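Local coordinates for protein host Factor for Q beta (Staphylococcus aureus, PDB 1KQ1) that binds RNA as a hexameric, Sm-like bacterial protein and acts as a pleiotropic regulator of translation, at residues Glu21-Leu27 against Ala59-Val65. Residues are numbered along the deposited sequence; the frame is centred on the assembly and turned at random.
Sequences EVTVFFL and AISTYTV
The carbonyl oxygen F25 O takes two amide donors, S61 N at 2.8 Å and T62 N at 3.2 Å, both reaching it from the same face of its carbonyl plane. This is a classic beta bulge, set where the antiparallel strands 21-26 and 60-65 pair, joining the first and last strands of the Sm fold. S61 is the extra residue: beyond it the register slips by one, F26 comes opposite I60, and L27 N finds A59 O at 2.9 Å through a bent bond. Toward T23 and T64 the strands pair in ordinary antiparallel fashion, and T23 N points almost straight at T64 O (N-H...O 178°). V22, V24, Y63 and V65 share one face, which helix 7-17 meets through F15, packed on V22, Y63 and V65. V24 CG1 lies against I60 CG1 (3.8 Å); the V24 and Y63 side chains lie side by side, V24 CG2 4.1 Å from Y63 CD1. Strand 60-65 also pairs through T62-T64 with a strand of a neighbouring subunit, carrying the sheet across the interface. On the face of T23 and F25, T64 holds OG1 between its backbone N and carbonyl carbon (chi1 68°); this oxygen sits 3.3 Å from T23 CB and meets the F25 ring edge-on, in plane, 3.9 Å from CE2.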
loop_
_atom_site.group_PDB
_atom_site.type_symbol
_atom_site.label_atom_id
_atom_site.label_comp_id
_atom_site.label_asym_id
_atom_site.label_seq_id
_atom_site.Cartn_x
_atom_site.Cartn_y
_atom_site.Cartn_z
ATOM N N GLU C 21 -7.198 -18.040 19.750
ATOM C CA GLU C 21 -6.870 -18.370 18.377
ATOM C C GLU C 21 -7.503 -17.280 17.507
ATOM O O GLU C 21 -8.711 -17.154 17.429
ATOM C CB GLU C 21 -7.489 -19.735 18.056
ATOM C CG GLU C 21 -7.101 -20.299 16.703
ATOM C CD GLU C 21 -5.730 -20.936 16.692
ATOM O OE1 GLU C 21 -5.033 -20.883 17.726
ATOM O OE2 GLU C 21 -5.348 -21.498 15.642
ATOM N N VAL C 22 -6.670 -16.476 16.853
ATOM C CA VAL C 22 -7.140 -15.389 16.023
ATOM C C VAL C 22 -6.808 -15.689 14.553
ATOM O O VAL C 22 -5.826 -16.360 14.273
ATOM C CB VAL C 22 -6.375 -14.091 16.425
ATOM C CG1 VAL C 22 -6.663 -12.941 15.459
ATOM C CG2 VAL C 22 -6.742 -13.709 17.876
ATOM N N THR C 23 -7.654 -15.173 13.678
ATOM C CA THR C 23 -7.448 -15.273 12.235
ATOM C C THR C 23 -7.029 -13.856 11.782
ATOM O O THR C 23 -7.720 -12.855 12.042
ATOM C CB THR C 23 -8.718 -15.657 11.494
ATOM O OG1 THR C 23 -9.099 -16.995 11.903
ATOM C CG2 THR C 23 -8.478 -15.687 9.965
ATOM N N VAL C 24 -5.886 -13.800 11.131
ATOM C CA VAL C 24 -5.352 -12.543 10.609
ATOM C C VAL C 24 -5.562 -12.545 9.090
ATOM O O VAL C 24 -5.102 -13.503 8.395
ATOM C CB VAL C 24 -3.852 -12.465 10.884
ATOM C CG1 VAL C 24 -3.228 -11.192 10.224
ATOM C CG2 VAL C 24 -3.586 -12.435 12.381
ATOM N N PHE C 25 -6.278 -11.549 8.574
ATOM C CA PHE C 25 -6.433 -11.418 7.135
ATOM C C PHE C 25 -5.459 -10.387 6.677
ATOM O O PHE C 25 -5.259 -9.361 7.338
ATOM C CB PHE C 25 -7.846 -10.982 6.754
ATOM C CG PHE C 25 -8.840 -12.075 6.872
ATOM C CD1 PHE C 25 -9.248 -12.761 5.749
ATOM C CD2 PHE C 25 -9.361 -12.390 8.110
ATOM C CE1 PHE C 25 -10.202 -13.784 5.856
ATOM C CE2 PHE C 25 -10.317 -13.412 8.235
ATOM C CZ PHE C 25 -10.730 -14.101 7.094
ATOM N N PHE C 26 -4.839 -10.658 5.529
ATOM C CA PHE C 26 -3.835 -9.729 4.957
ATOM C C PHE C 26 -4.412 -8.817 3.882
ATOM O O PHE C 26 -5.527 -9.014 3.432
ATOM C CB PHE C 26 -2.696 -10.590 4.382
ATOM C CG PHE C 26 -1.947 -11.340 5.414
ATOM C CD1 PHE C 26 -0.818 -10.768 5.998
ATOM C CD2 PHE C 26 -2.380 -12.606 5.827
ATOM C CE1 PHE C 26 -0.120 -11.470 6.999
ATOM C CE2 PHE C 26 -1.688 -13.312 6.833
ATOM C CZ PHE C 26 -0.562 -12.727 7.408
ATOM N N LEU C 27 -3.626 -7.834 3.425
ATOM C CA LEU C 27 -4.106 -6.938 2.390
ATOM C C LEU C 27 -4.517 -7.658 1.137
ATOM O O LEU C 27 -5.428 -7.187 0.451
ATOM C CB LEU C 27 -3.046 -5.912 2.004
ATOM C CG LEU C 27 -2.509 -5.000 3.094
ATOM C CD1 LEU C 27 -1.564 -3.955 2.441
ATOM C CD2 LEU C 27 -3.654 -4.314 3.783
ATOM N N ALA C 59 0.824 -4.968 6.646
ATOM C CA ALA C 59 0.227 -5.927 5.726
ATOM C C ALA C 59 -1.081 -6.519 6.226
ATOM O O ALA C 59 -1.709 -7.337 5.530
ATOM C CB ALA C 59 1.223 -7.057 5.423
ATOM N N ILE C 60 -1.466 -6.178 7.463
ATOM C CA ILE C 60 -2.710 -6.723 8.000
ATOM C C ILE C 60 -3.923 -5.900 7.656
ATOM O O ILE C 60 -3.891 -4.657 7.666
ATOM C CB ILE C 60 -2.605 -6.840 9.544
ATOM C CG1 ILE C 60 -1.466 -7.797 9.904
ATOM C CG2 ILE C 60 -3.983 -7.295 10.139
ATOM C CD1 ILE C 60 -1.176 -7.793 11.418
ATOM N N SER C 61 -4.993 -6.613 7.275
ATOM C CA SER C 61 -6.276 -5.955 7.010
ATOM C C SER C 61 -7.191 -6.068 8.215
ATOM O O SER C 61 -7.724 -5.042 8.714
ATOM C CB SER C 61 -6.938 -6.652 5.828
ATOM O OG SER C 61 -8.235 -6.123 5.730
ATOM N N THR C 62 -7.358 -7.293 8.708
ATOM C CA THR C 62 -8.334 -7.531 9.779
ATOM C C THR C 62 -7.948 -8.620 10.729
ATOM O O THR C 62 -7.269 -9.553 10.347
ATOM C CB THR C 62 -9.656 -8.032 9.103
ATOM O OG1 THR C 62 -10.053 -7.127 8.077
ATOM C CG2 THR C 62 -10.836 -8.176 10.101
ATOM N N TYR C 63 -8.421 -8.537 11.978
ATOM C CA TYR C 63 -8.314 -9.659 12.926
ATOM C C TYR C 63 -9.731 -10.134 13.214
ATOM O O TYR C 63 -10.638 -9.300 13.386
ATOM C CB TYR C 63 -7.744 -9.252 14.281
ATOM C CG TYR C 63 -6.416 -8.585 14.263
ATOM C CD1 TYR C 63 -5.233 -9.313 14.368
ATOM C CD2 TYR C 63 -6.352 -7.203 14.162
ATOM C CE1 TYR C 63 -3.976 -8.616 14.392
ATOM C CE2 TYR C 63 -5.134 -6.521 14.167
ATOM C CZ TYR C 63 -3.974 -7.238 14.288
ATOM O OH TYR C 63 -2.788 -6.552 14.308
ATOM N N THR C 64 -9.921 -11.460 13.311
ATOM C CA THR C 64 -11.261 -11.995 13.672
ATOM C C THR C 64 -11.022 -13.162 14.632
ATOM O O THR C 64 -9.981 -13.761 14.595
ATOM C CB THR C 64 -12.024 -12.572 12.454
ATOM O OG1 THR C 64 -11.359 -13.760 11.996
ATOM C CG2 THR C 64 -12.117 -11.578 11.331
ATOM N N VAL C 65 -11.998 -13.513 15.504
ATOM C CA VAL C 65 -11.793 -14.624 16.426
ATOM C C VAL C 65 -12.763 -15.765 16.138
ATOM O O VAL C 65 -13.659 -15.673 15.315
ATOM C CB VAL C 65 -11.958 -14.179 17.891
ATOM C CG1 VAL C 65 -11.862 -15.376 18.826
ATOM C CG2 VAL C 65 -10.872 -13.185 18.270
#